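Local structure of structure-specific endonuclease subunit SLX1 (Candida glabrata, 4XLG) at residues V63-G68 with H131-K136; D127-F132 with T160-Q165; T202-L207 with I292-K297; N237-C242 with V250-C255. The protein probably serves as the catalytic subunit of the SLX1-SLX4 structure-specific endonuclease, which cuts branched DNA near junctions during repair and recombination. The protein carries 1 engineered substitution. One frame throughout, in Å; residues are numbered along the deposited sequence.

Contact 1 (V63-G68 with H131-K136); sequences VAIVYG and HFFNQK
With CG1 anti to the backbone N (chi1 -172°), CG2 of Ile65 lies between the backbone N and the carbonyl carbon, and it is this branch that meets Phe133, whose CG stands anti to its own carbonyl carbon (chi1 -61°). Ile65 CG2 and Phe133 CE2 come within 3.5 Å. The CD2 atom of His131 lies 3.4 Å above one face of the Phe133 ring, offset toward its rim, and on the same side of the sheet His131 CB meets the edge of Tyr67 at CE1, 4.0 Å away. Leu189 and Leu193 of helix 176-213 cover this face.

The strands 60-67 and 129-132 run antiparallel in the five-stranded mixed sheet that includes the strands of the GIY-YIG nuclease domain. Ile65 and His131 form a hydrogen-bonded pair, Ile65 N to His131 O at 2.8 Å and His131 N back to Ile65 O at the same length. Past it, Phe133 N reaches Val63 O at 2.9 Å. Ala64 and Phe132 are the neighbouring non-hydrogen-bonded pair; the small Ala64 CB leaves room for the Phe132 ring, touching its CD1 at 3.8 Å, beneath Val137 of helix 135-143. On its other edge strand 60-67 makes a classic beta bulge, Val63 and Ala64 both facing Leu15.

Asn134, at the N-cap of helix 135-143, accepts a weak bond from Lys136 N through OD1, while its ND2 is hydrogen-bonded to Glu61. The Ala64 and Phe132 face is apolar; the other buries an imidazole, so backbone atoms pair across the strands while the His131 nitrogens need hydroxyls from Ser162 and Ser164 of strand 160-168.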
loop_
_atom_site.group_PDB
_atom_site.type_symbol
_atom_site.label_atom_id
_atom_site.label_comp_id
_atom_site.label_asym_id
_atom_site.label_seq_id
_atom_site.Cartn_x
_atom_site.Cartn_y
_atom_site.Cartn_z
ATOM N N VAL B 63 18.392 0.320 -1.039
ATOM C CA VAL B 63 18.419 1.469 -1.925
ATOM C C VAL B 63 17.049 2.082 -2.195
ATOM O O VAL B 63 16.946 3.267 -2.586
ATOM C CB VAL B 63 19.100 1.106 -3.299
ATOM C CG1 VAL B 63 20.611 0.752 -3.041
ATOM C CG2 VAL B 63 18.396 -0.050 -4.068
ATOM N N ALA B 64 15.997 1.279 -2.017
ATOM C CA ALA B 64 14.628 1.768 -2.280
ATOM C C ALA B 64 13.643 0.954 -1.475
ATOM O O ALA B 64 13.902 -0.207 -1.148
ATOM C CB ALA B 64 14.260 1.679 -3.787
ATOM N N ILE B 65 12.495 1.557 -1.179
ATOM C CA ILE B 65 11.439 0.765 -0.559
ATOM C C ILE B 65 10.099 1.350 -1.072
ATOM O O ILE B 65 9.970 2.572 -1.231
ATOM C CB ILE B 65 11.534 0.762 0.998
ATOM C CG1 ILE B 65 10.509 -0.244 1.605
ATOM C CG2 ILE B 65 11.361 2.209 1.610
ATOM C CD1 ILE B 65 10.898 -0.495 3.135
ATOM N N VAL B 66 9.161 0.463 -1.364
ATOM C CA VAL B 66 7.805 0.838 -1.767
ATOM C C VAL B 66 6.963 0.564 -0.545
ATOM O O VAL B 66 6.992 -0.566 -0.033
ATOM C CB VAL B 66 7.319 -0.012 -2.941
ATOM C CG1 VAL B 66 5.805 0.281 -3.325
ATOM C CG2 VAL B 66 8.266 0.194 -4.190
ATOM N N TYR B 67 6.234 1.567 -0.054
ATOM C CA TYR B 67 5.444 1.294 1.150
ATOM C C TYR B 67 4.059 1.945 0.995
ATOM O O TYR B 67 3.740 2.501 -0.070
ATOM C CB TYR B 67 6.189 1.783 2.421
ATOM C CG TYR B 67 6.392 3.291 2.522
ATOM C CD1 TYR B 67 7.428 3.934 1.829
ATOM C CD2 TYR B 67 5.553 4.065 3.352
ATOM C CE1 TYR B 67 7.622 5.307 1.937
ATOM C CE2 TYR B 67 5.752 5.456 3.461
ATOM C CZ TYR B 67 6.804 6.056 2.757
ATOM O OH TYR B 67 6.977 7.418 2.865
ATOM N N GLY B 68 3.228 1.785 2.004
ATOM C CA GLY B 68 1.827 2.252 1.916
ATOM C C GLY B 68 0.861 1.107 1.632
ATOM O O GLY B 68 -0.316 1.361 1.323
ATOM N N HIS B 131 10.118 5.145 -2.375
ATOM C CA HIS B 131 11.097 5.993 -1.691
ATOM C C HIS B 131 12.513 5.510 -2.015
ATOM O O HIS B 131 12.801 4.310 -1.811
ATOM C CB HIS B 131 10.936 5.915 -0.166
ATOM C CG HIS B 131 11.935 6.782 0.549
ATOM N ND1 HIS B 131 11.747 8.137 0.738
ATOM C CD2 HIS B 131 13.184 6.506 1.025
ATOM C CE1 HIS B 131 12.818 8.660 1.311
ATOM N NE2 HIS B 131 13.696 7.684 1.516
ATOM N N PHE B 132 13.382 6.427 -2.457
ATOM C CA PHE B 132 14.811 6.101 -2.678
ATOM C C PHE B 132 15.721 6.592 -1.564
ATOM O O PHE B 132 15.586 7.728 -1.099
ATOM C CB PHE B 132 15.296 6.736 -4.013
ATOM C CG PHE B 132 14.635 6.113 -5.184
ATOM C CD1 PHE B 132 15.135 4.903 -5.687
ATOM C CD2 PHE B 132 13.511 6.684 -5.768
ATOM C CE1 PHE B 132 14.523 4.259 -6.786
ATOM C CE2 PHE B 132 12.895 6.082 -6.910
ATOM C CZ PHE B 132 13.389 4.853 -7.411
ATOM N N PHE B 133 16.637 5.731 -1.135
ATOM C CA PHE B 133 17.642 6.102 -0.151
ATOM C C PHE B 133 18.948 6.435 -0.824
ATOM O O PHE B 133 19.926 6.876 -0.178
ATOM C CB PHE B 133 17.886 4.953 0.805
ATOM C CG PHE B 133 16.658 4.553 1.578
ATOM C CD1 PHE B 133 16.218 5.371 2.657
ATOM C CD2 PHE B 133 15.945 3.390 1.236
ATOM C CE1 PHE B 133 15.083 4.992 3.401
ATOM C CE2 PHE B 133 14.797 2.986 1.982
ATOM C CZ PHE B 133 14.370 3.794 3.075
ATOM N N ASN B 134 18.981 6.177 -2.124
ATOM C CA ASN B 134 20.206 6.439 -2.905
ATOM C C ASN B 134 19.818 7.222 -4.141
ATOM O O ASN B 134 18.932 6.793 -4.902
ATOM C CB ASN B 134 20.921 5.119 -3.299
ATOM C CG ASN B 134 22.260 5.376 -4.026
ATOM O OD1 ASN B 134 22.271 5.864 -5.160
ATOM N ND2 ASN B 134 23.394 5.079 -3.349
ATOM N N GLN B 135 20.430 8.382 -4.327
ATOM C CA GLN B 135 20.069 9.287 -5.417
ATOM C C GLN B 135 20.512 8.768 -6.792
ATOM O O GLN B 135 19.861 9.055 -7.801
ATOM C CB GLN B 135 20.674 10.680 -5.173
ATOM C CG GLN B 135 20.432 11.703 -6.302
ATOM C CD GLN B 135 21.536 11.719 -7.353
ATOM O OE1 GLN B 135 22.708 11.500 -7.047
ATOM N NE2 GLN B 135 21.158 11.977 -8.602
ATOM N N LYS B 136 21.659 8.064 -6.852
ATOM C CA LYS B 136 22.064 7.497 -8.135
ATOM C C LYS B 136 21.072 6.421 -8.581
ATOM O O LYS B 136 20.793 6.299 -9.799
ATOM C CB LYS B 136 23.494 6.924 -8.095
ATOM C CG LYS B 136 24.530 8.020 -7.947
ATOM C CD LYS B 136 24.633 8.851 -9.243
ATOM C CE LYS B 136 25.538 10.057 -9.070
ATOM N NZ LYS B 136 25.687 10.844 -10.363
#

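Contact 2 (D127-F132 with T160-Q165); sequences DLTLHF and TVSLSQ
The imidazole of His131 reaches over the neighbouring strand and presents its edge to two serine hydroxyls, in plane with both. Strands 129-132 and 160-168 are parallel neighbours connected through helix 135-143, a beta-alpha-beta crossover that adds the last strand of this chain's mixed sheet. Ser162 OG lies 2.9 Å from His131 ND1, and Ser164 OG lies 2.8 Å from His131 NE2. A chi2 of 82° turns the ring so that each nitrogen meets its own serine, and bonds to both ring nitrogens fix its rotation. In a neutral imidazole one nitrogen would give a proton and the other accept one, and a hydroxyl suits either role. Serine is small enough to leave space for the ring over the strand.

On the other face Phe132 fits between alternate residues of the outer strand: its CE2 meets Val161 CG1 at its edge at 3.9 Å, and its CB meets Leu163 CD1 at 3.7 Å. Trp141 of the crossover helix packs on Leu130, Phe132 and Val161; apolar side chains suit this face, which the indole covers.

Five backbone hydrogen bonds join the strands in the staggered pattern of parallel pairing, from Thr160 N to Leu128 O through Ser164 N to Phe132 O. Beta-branched Thr129 and Thr160, favoured in strands, lie side by side pointing the same way, with Thr129 OG1 3.7 Å from Thr160 CB.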
loop_
_atom_site.group_PDB
_atom_site.type_symbol
_atom_site.label_atom_id
_atom_site.label_comp_id
_atom_site.label_asym_id
_atom_site.label_seq_id
_atom_site.Cartn_x
_atom_site.Cartn_y
_atom_site.Cartn_z
ATOM N N ASP B 127 -2.275 3.659 -4.082
ATOM C CA ASP B 127 -1.543 4.962 -4.022
ATOM C C ASP B 127 -0.242 4.819 -3.225
ATOM O O ASP B 127 0.024 5.570 -2.253
ATOM C CB ASP B 127 -2.397 6.075 -3.383
ATOM C CG ASP B 127 -3.583 6.478 -4.259
ATOM O OD1 ASP B 127 -3.493 6.383 -5.512
ATOM O OD2 ASP B 127 -4.629 6.842 -3.688
ATOM N N LEU B 128 0.585 3.853 -3.643
ATOM C CA LEU B 128 1.822 3.526 -2.933
ATOM C C LEU B 128 2.840 4.650 -3.001
ATOM O O LEU B 128 2.746 5.565 -3.837
ATOM C CB LEU B 128 2.431 2.233 -3.523
ATOM C CG LEU B 128 1.435 1.044 -3.392
ATOM C CD1 LEU B 128 1.922 -0.097 -4.242
ATOM C CD2 LEU B 128 1.354 0.620 -1.859
ATOM N N THR B 129 3.833 4.560 -2.119
ATOM C CA THR B 129 4.933 5.509 -2.154
ATOM C C THR B 129 6.210 4.767 -2.506
ATOM O O THR B 129 6.547 3.773 -1.843
ATOM C CB THR B 129 5.107 6.227 -0.787
ATOM O OG1 THR B 129 3.950 7.065 -0.568
ATOM C CG2 THR B 129 6.412 7.115 -0.741
ATOM N N LEU B 130 6.922 5.265 -3.520
ATOM C CA LEU B 130 8.231 4.707 -3.889
ATOM C C LEU B 130 9.304 5.656 -3.294
ATOM O O LEU B 130 9.390 6.819 -3.686
ATOM C CB LEU B 130 8.350 4.619 -5.430
ATOM C CG LEU B 130 9.776 4.415 -5.969
ATOM C CD1 LEU B 130 10.377 3.106 -5.427
ATOM C CD2 LEU B 130 9.652 4.445 -7.510
ATOM N N HIS B 131 10.118 5.145 -2.375
ATOM C CA HIS B 131 11.097 5.993 -1.691
ATOM C C HIS B 131 12.513 5.510 -2.015
ATOM O O HIS B 131 12.801 4.310 -1.811
ATOM C CB HIS B 131 10.936 5.915 -0.166
ATOM C CG HIS B 131 11.935 6.782 0.549
ATOM N ND1 HIS B 131 11.747 8.137 0.738
ATOM C CD2 HIS B 131 13.184 6.506 1.025
ATOM C CE1 HIS B 131 12.818 8.660 1.311
ATOM N NE2 HIS B 131 13.696 7.684 1.516
ATOM N N PHE B 132 13.382 6.427 -2.457
ATOM C CA PHE B 132 14.811 6.101 -2.678
ATOM C C PHE B 132 15.721 6.592 -1.564
ATOM O O PHE B 132 15.586 7.728 -1.099
ATOM C CB PHE B 132 15.296 6.736 -4.013
ATOM C CG PHE B 132 14.635 6.113 -5.184
ATOM C CD1 PHE B 132 15.135 4.903 -5.687
ATOM C CD2 PHE B 132 13.511 6.684 -5.768
ATOM C CE1 PHE B 132 14.523 4.259 -6.786
ATOM C CE2 PHE B 132 12.895 6.082 -6.910
ATOM C CZ PHE B 132 13.389 4.853 -7.411
ATOM N N THR B 160 3.336 8.086 -5.230
ATOM C CA THR B 160 4.224 9.164 -4.783
ATOM C C THR B 160 5.677 8.688 -4.906
ATOM O O THR B 160 5.958 7.511 -4.670
ATOM C CB THR B 160 3.915 9.549 -3.306
ATOM O OG1 THR B 160 2.591 10.038 -3.270
ATOM C CG2 THR B 160 4.859 10.667 -2.765
ATOM N N VAL B 161 6.578 9.589 -5.303
ATOM C CA VAL B 161 8.027 9.254 -5.331
ATOM C C VAL B 161 8.765 10.207 -4.405
ATOM O O VAL B 161 8.532 11.435 -4.465
ATOM C CB VAL B 161 8.630 9.330 -6.776
ATOM C CG1 VAL B 161 10.085 8.834 -6.727
ATOM C CG2 VAL B 161 7.826 8.421 -7.679
ATOM N N SER B 162 9.639 9.675 -3.547
ATOM C CA SER B 162 10.380 10.546 -2.645
ATOM C C SER B 162 11.839 10.102 -2.603
ATOM O O SER B 162 12.177 8.981 -3.002
ATOM C CB SER B 162 9.752 10.568 -1.236
ATOM O OG SER B 162 9.568 9.250 -0.733
ATOM N N LEU B 163 12.678 11.016 -2.116
ATOM C CA LEU B 163 14.133 10.781 -2.062
ATOM C C LEU B 163 14.626 11.295 -0.723
ATOM O O LEU B 163 14.284 12.435 -0.324
ATOM C CB LEU B 163 14.855 11.512 -3.217
ATOM C CG LEU B 163 16.396 11.471 -3.161
ATOM C CD1 LEU B 163 16.907 10.072 -3.499
ATOM C CD2 LEU B 163 16.980 12.526 -4.180
ATOM N N SER B 164 15.391 10.472 -0.018
ATOM C CA SER B 164 15.880 10.875 1.299
ATOM C C SER B 164 16.650 12.173 1.263
ATOM O O SER B 164 17.453 12.386 0.374
ATOM C CB SER B 164 16.800 9.800 1.877
ATOM O OG SER B 164 16.068 8.750 2.458
ATOM N N GLN B 165 16.409 13.027 2.244
ATOM C CA GLN B 165 17.339 14.119 2.474
ATOM C C GLN B 165 18.693 13.457 2.775
ATOM O O GLN B 165 18.754 12.474 3.536
ATOM C CB GLN B 165 16.869 14.985 3.638
ATOM C CG GLN B 165 17.824 16.109 3.970
ATOM C CD GLN B 165 17.107 17.193 4.735
ATOM O OE1 GLN B 165 16.446 16.914 5.739
ATOM N NE2 GLN B 165 17.180 18.428 4.240
#

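Contact 3 (T202-L207 with I292-K297)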
loop_
_atom_site.group_PDB
_atom_site.type_symbol
_atom_site.label_atom_id
_atom_site.label_comp_id
_atom_site.label_asym_id
_atom_site.label_seq_id
_atom_site.Cartn_x
_atom_site.Cartn_y
_atom_site.Cartn_z
ATOM N N THR B 202 1.139 8.648 14.154
ATOM C CA THR B 202 0.729 8.815 15.571
ATOM C C THR B 202 0.112 10.175 15.797
ATOM O O THR B 202 -0.962 10.292 16.402
ATOM C CB THR B 202 1.938 8.599 16.535
ATOM O OG1 THR B 202 2.480 7.285 16.266
ATOM C CG2 THR B 202 1.503 8.692 17.975
ATOM N N LYS B 203 0.805 11.213 15.328
ATOM C CA LYS B 203 0.325 12.581 15.491
ATOM C C LYS B 203 -1.050 12.784 14.822
ATOM O O LYS B 203 -1.970 13.386 15.420
ATOM C CB LYS B 203 1.358 13.566 14.922
ATOM C CG LYS B 203 0.919 15.050 14.996
ATOM C CD LYS B 203 1.879 15.927 14.174
ATOM C CE LYS B 203 1.476 17.394 14.181
ATOM N NZ LYS B 203 1.733 18.079 15.483
ATOM N N THR B 204 -1.184 12.307 13.587
ATOM C CA THR B 204 -2.434 12.478 12.859
ATOM C C THR B 204 -3.600 11.714 13.516
ATOM O O THR B 204 -4.700 12.242 13.626
ATOM C CB THR B 204 -2.253 12.051 11.386
ATOM O OG1 THR B 204 -1.174 12.833 10.853
ATOM C CG2 THR B 204 -3.522 12.328 10.551
ATOM N N LEU B 205 -3.353 10.491 13.975
ATOM C CA LEU B 205 -4.386 9.731 14.712
ATOM C C LEU B 205 -4.862 10.531 15.905
ATOM O O LEU B 205 -6.052 10.637 16.137
ATOM C CB LEU B 205 -3.851 8.369 15.194
ATOM C CG LEU B 205 -3.762 7.294 14.122
ATOM C CD1 LEU B 205 -2.656 6.272 14.454
ATOM C CD2 LEU B 205 -5.156 6.606 14.009
ATOM N N LEU B 206 -3.925 11.095 16.670
ATOM C CA LEU B 206 -4.297 11.875 17.852
ATOM C C LEU B 206 -5.185 13.063 17.480
ATOM O O LEU B 206 -6.181 13.350 18.146
ATOM C CB LEU B 206 -3.033 12.366 18.574
ATOM C CG LEU B 206 -2.209 11.333 19.343
ATOM C CD1 LEU B 206 -0.933 11.951 19.958
ATOM C CD2 LEU B 206 -3.066 10.677 20.419
ATOM N N LEU B 207 -4.837 13.763 16.402
ATOM C CA LEU B 207 -5.653 14.906 15.964
ATOM C C LEU B 207 -7.064 14.508 15.504
ATOM O O LEU B 207 -8.046 15.197 15.862
ATOM C CB LEU B 207 -4.941 15.662 14.834
ATOM C CG LEU B 207 -3.703 16.472 15.221
ATOM C CD1 LEU B 207 -2.888 16.870 13.975
ATOM C CD2 LEU B 207 -4.136 17.720 16.002
ATOM N N ILE B 292 -8.787 4.916 4.762
ATOM C CA ILE B 292 -9.130 3.676 5.435
ATOM C C ILE B 292 -8.215 3.379 6.611
ATOM O O ILE B 292 -8.660 2.865 7.674
ATOM C CB ILE B 292 -9.057 2.498 4.440
ATOM C CG1 ILE B 292 -10.111 2.696 3.286
ATOM C CG2 ILE B 292 -9.365 1.183 5.156
ATOM C CD1 ILE B 292 -11.623 2.899 3.790
ATOM N N TYR B 293 -6.930 3.678 6.429
ATOM C CA TYR B 293 -5.966 3.463 7.524
ATOM C C TYR B 293 -6.458 4.151 8.807
ATOM O O TYR B 293 -6.604 3.522 9.854
ATOM C CB TYR B 293 -4.569 3.981 7.180
ATOM C CG TYR B 293 -3.656 3.986 8.404
ATOM C CD1 TYR B 293 -3.042 2.795 8.843
ATOM C CD2 TYR B 293 -3.476 5.163 9.152
ATOM C CE1 TYR B 293 -2.251 2.777 10.038
ATOM C CE2 TYR B 293 -2.688 5.170 10.336
ATOM C CZ TYR B 293 -2.085 3.966 10.759
ATOM O OH TYR B 293 -1.326 3.959 11.861
ATOM N N TYR B 294 -6.777 5.432 8.703
ATOM C CA TYR B 294 -7.160 6.127 9.920
ATOM C C TYR B 294 -8.556 5.689 10.393
ATOM O O TYR B 294 -8.814 5.600 11.599
ATOM C CB TYR B 294 -7.122 7.635 9.690
ATOM C CG TYR B 294 -5.696 8.133 9.553
ATOM C CD1 TYR B 294 -4.850 8.180 10.672
ATOM C CD2 TYR B 294 -5.194 8.522 8.314
ATOM C CE1 TYR B 294 -3.516 8.608 10.557
ATOM C CE2 TYR B 294 -3.871 8.970 8.181
ATOM C CZ TYR B 294 -3.029 8.980 9.295
ATOM O OH TYR B 294 -1.728 9.443 9.195
ATOM N N SER B 295 -9.439 5.440 9.430
ATOM C CA SER B 295 -10.807 5.072 9.734
ATOM C C SER B 295 -10.853 3.833 10.605
ATOM O O SER B 295 -11.477 3.805 11.672
ATOM C CB SER B 295 -11.610 4.833 8.422
ATOM O OG SER B 295 -12.979 4.728 8.784
ATOM N N ILE B 296 -10.174 2.799 10.165
ATOM C CA ILE B 296 -10.209 1.537 10.893
ATOM C C ILE B 296 -9.429 1.607 12.188
ATOM O O ILE B 296 -9.897 1.141 13.226
ATOM C CB ILE B 296 -9.650 0.396 10.015
ATOM C CG1 ILE B 296 -10.568 0.169 8.818
ATOM C CG2 ILE B 296 -9.447 -0.877 10.839
ATOM C CD1 ILE B 296 -9.977 -0.886 7.896
ATOM N N LYS B 297 -8.272 2.273 12.177
ATOM C CA LYS B 297 -7.482 2.294 13.409
ATOM C C LYS B 297 -8.155 3.111 14.514
ATOM O O LYS B 297 -8.034 2.792 15.709
ATOM C CB LYS B 297 -6.088 2.847 13.123
ATOM C CG LYS B 297 -5.151 2.622 14.320
ATOM C CD LYS B 297 -3.740 2.740 13.818
ATOM C CE LYS B 297 -2.762 2.485 14.947
ATOM N NZ LYS B 297 -2.959 1.163 15.595
#
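Thr204 and Leu205 of helix 176-213 pack on Tyr294, Tyr293 and Lys297 of helix 288-299 in a helix-helix crossing, the short axes 59° apart and 10.7 Å from each other at closest approach. The crossing joins the long helix that covers the nuclease sheet to the helix that follows the zinc-binding region. So wide a gap between axes calls for long side chains, and tyrosine and lysine supply them.

The first kind of interaction is CH-pi: Thr204 CG2, the branch anti to the backbone N, sits over one face of the Tyr294 ring, 4.0 Å from its centroid. The methyl of threonine suits this place, while its hydroxyl turns back to Glu200 O in its own helix.

The second is apolar contact. Leu205, the main bridge, spreads its branches: CD2 meets the edge of the Tyr294 ring at CD1, 3.7 Å away, and CD1 rests on the methylene chain of Lys297, 3.7 Å from its CD. The two side chains of the latter pair cross at about a right angle.

No hydrogen bond spans the two segments; the polar ends are held by others, Tyr293 OH by Asp9 and the Lys297 ammonium by Gln6. Tyr293 is also in cation-pi contact with Lys201.

Tyr294 is held from both sides: opposite the threonine methyl, Tyr293 CD2 stands 3.5 Å above the ring plane, over its centre.

Contact 4 (N237-C242 with V250-C255). With ZN (zinc ion), chain C; ZN (zinc ion), chain D.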
loop_
_atom_site.group_PDB
_atom_site.type_symbol
_atom_site.label_atom_id
_atom_site.label_comp_id
_atom_site.label_asym_id
_atom_site.label_seq_id
_atom_site.Cartn_x
_atom_site.Cartn_y
_atom_site.Cartn_z
ATOM N N ASN B 237 -19.610 3.725 12.894
ATOM C CA ASN B 237 -18.426 4.064 13.693
ATOM C C ASN B 237 -17.135 4.207 12.906
ATOM O O ASN B 237 -16.056 4.429 13.483
ATOM C CB ASN B 237 -18.258 3.024 14.791
ATOM C CG ASN B 237 -19.354 3.131 15.831
ATOM O OD1 ASN B 237 -19.334 4.039 16.649
ATOM N ND2 ASN B 237 -20.340 2.236 15.772
ATOM N N LEU B 238 -17.236 4.041 11.591
ATOM C CA LEU B 238 -16.091 4.285 10.724
ATOM C C LEU B 238 -16.237 5.696 10.151
ATOM O O LEU B 238 -17.268 6.028 9.544
ATOM C CB LEU B 238 -16.012 3.246 9.602
ATOM C CG LEU B 238 -15.655 1.817 9.995
ATOM C CD1 LEU B 238 -15.526 0.929 8.715
ATOM C CD2 LEU B 238 -14.322 1.830 10.799
ATOM N N PHE B 239 -15.215 6.521 10.366
ATOM C CA PHE B 239 -15.253 7.909 9.951
ATOM C C PHE B 239 -14.191 8.172 8.896
ATOM O O PHE B 239 -13.230 7.411 8.770
ATOM C CB PHE B 239 -15.027 8.825 11.127
ATOM C CG PHE B 239 -15.997 8.587 12.246
ATOM C CD1 PHE B 239 -17.361 8.750 12.039
ATOM C CD2 PHE B 239 -15.554 8.154 13.479
ATOM C CE1 PHE B 239 -18.288 8.518 13.075
ATOM C CE2 PHE B 239 -16.458 7.940 14.527
ATOM C CZ PHE B 239 -17.831 8.105 14.322
ATOM N N ALA B 240 -14.380 9.259 8.165
ATOM C CA ALA B 240 -13.458 9.685 7.122
ATOM C C ALA B 240 -13.100 11.137 7.383
ATOM O O ALA B 240 -13.975 11.949 7.762
ATOM C CB ALA B 240 -14.089 9.521 5.724
ATOM N N PHE B 241 -11.817 11.456 7.219
ATOM C CA PHE B 241 -11.295 12.793 7.484
ATOM C C PHE B 241 -10.500 13.286 6.298
ATOM O O PHE B 241 -9.908 12.489 5.575
ATOM C CB PHE B 241 -10.371 12.807 8.714
ATOM C CG PHE B 241 -11.006 12.271 9.956
ATOM C CD1 PHE B 241 -11.072 10.903 10.182
ATOM C CD2 PHE B 241 -11.540 13.139 10.893
ATOM C CE1 PHE B 241 -11.651 10.413 11.335
ATOM C CE2 PHE B 241 -12.116 12.662 12.060
ATOM C CZ PHE B 241 -12.180 11.299 12.271
ATOM N N CYS B 242 -10.406 14.598 6.151
ATOM C CA CYS B 242 -9.502 15.144 5.163
ATOM C C CYS B 242 -8.067 14.875 5.600
ATOM O O CYS B 242 -7.766 14.889 6.807
ATOM C CB CYS B 242 -9.720 16.644 4.973
ATOM S SG CYS B 242 -8.622 17.282 3.619
ATOM N N VAL B 250 -15.211 16.203 7.736
ATOM C CA VAL B 250 -15.347 14.931 8.432
ATOM C C VAL B 250 -16.681 14.298 8.014
ATOM O O VAL B 250 -17.656 15.008 7.816
ATOM C CB VAL B 250 -15.259 15.124 9.971
ATOM C CG1 VAL B 250 -16.333 16.090 10.472
ATOM C CG2 VAL B 250 -15.320 13.797 10.701
ATOM N N SER B 251 -16.729 12.975 7.860
ATOM C CA SER B 251 -17.984 12.296 7.503
ATOM C C SER B 251 -17.994 10.857 8.054
ATOM O O SER B 251 -16.968 10.348 8.517
ATOM C CB SER B 251 -18.163 12.260 5.967
ATOM O OG SER B 251 -17.183 11.385 5.416
ATOM N N HIS B 252 -19.143 10.199 7.977
ATOM C CA HIS B 252 -19.172 8.738 8.064
ATOM C C HIS B 252 -18.417 8.179 6.887
ATOM O O HIS B 252 -18.564 8.699 5.781
ATOM C CB HIS B 252 -20.638 8.242 8.082
ATOM C CG HIS B 252 -21.365 8.648 9.324
ATOM N ND1 HIS B 252 -22.459 9.481 9.311
ATOM C CD2 HIS B 252 -21.116 8.377 10.629
ATOM C CE1 HIS B 252 -22.856 9.709 10.551
ATOM N NE2 HIS B 252 -22.052 9.053 11.368
ATOM N N LEU B 253 -17.639 7.110 7.093
ATOM C CA LEU B 253 -16.964 6.454 5.978
ATOM C C LEU B 253 -17.972 6.005 4.903
ATOM O O LEU B 253 -17.739 6.195 3.691
ATOM C CB LEU B 253 -16.163 5.236 6.454
ATOM C CG LEU B 253 -15.304 4.558 5.367
ATOM C CD1 LEU B 253 -14.262 5.524 4.742
ATOM C CD2 LEU B 253 -14.607 3.288 5.914
ATOM N N ALA B 254 -19.077 5.399 5.334
ATOM C CA ALA B 254 -20.099 4.964 4.369
ATOM C C ALA B 254 -20.642 6.130 3.569
ATOM O O ALA B 254 -20.903 5.999 2.364
ATOM C CB ALA B 254 -21.256 4.233 5.064
ATOM N N CYS B 255 -20.845 7.264 4.232
ATOM C CA CYS B 255 -21.365 8.439 3.545
ATOM C C CYS B 255 -20.369 8.993 2.517
ATOM O O CYS B 255 -20.767 9.402 1.418
ATOM C CB CYS B 255 -21.751 9.509 4.567
ATOM S SG CYS B 255 -23.178 8.923 5.543
HETATM ZN ZN ZN C . -23.069 10.446 7.424
HETATM ZN ZN ZN D . -10.153 19.045 2.919
HETATM O O HOH W 1 -19.311 4.507 7.918
#
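Phe239 and His252 are paired across a beta hairpin, strands 239-241 and 250-252, at the heart of the SLX1-type zinc finger. The hairpin carries ligands of both zinc ions. Along the chain the ligands come in interleaved pairs, Cys219 and Cys222 with His252 and Cys255 at one site, Cys242 and Cys247 with Cys279 and Cys282 at the other, the cross-brace order of RING-like domains.

Metal bonds come first. His252, with CG anti to its carbonyl carbon (chi1 -67°), binds one zinc ion through ND1 at 2.2 Å, and Cys255, a helical turn further on, adds its SG. Cys242 SG holds the other ion at 2.4 Å from the far end of strand 239-241.

Backbone hydrogen bonds pair the strands. Ala240 and Ser251 bond in both directions, Ala240 N reaching Ser251 O at 2.8 Å. Leu253 N, at the start of helix 253-260, gives an almost straight bond (175°) to Leu238 O at 2.7 Å, which ties the helix end to the strand. Within its own strand, the Ser251 hydroxyl donates to His252 O.

Apolar and aromatic contacts fill the faces. The Phe239 and His252 rings meet rim to rim, Phe239 CE1 3.7 Å from His252 CD2, their planes at 35°; the rim of the phenyl abuts a zinc ligand. Phe241 CE2 touches Val250 CG2 at 3.7 Å, with Ile212 of helix 176-213 beyond. Leu238 and Leu253 lie side by side beneath Ser295, and small Ala240 leaves space for Ser251.

A water donates to Leu238 O and accepts from Ala254 N, 2.7 Å away.

Contacts 1 and 2 share strand 129-132 and lie about 6 Å apart between centres, adjoining seams of one mixed sheet; His131 and Phe132 belong to both, and Tyr67 N probably bonds to Thr129 O. The chain then runs through helix 176-213, which covers that sheet and reaches contact 3. Contact 4 is nested inside the loop closed by contact 3; their centres are about 12 Å apart and Ser295 OG probably bonds to Phe239 O. Contacts 1 and 4, about 32 Å apart between centres, lie on opposite sides of the chain's centre. The long helix thus links the nuclease sheet with the zinc-binding part, and contact 3 fastens the latter to it.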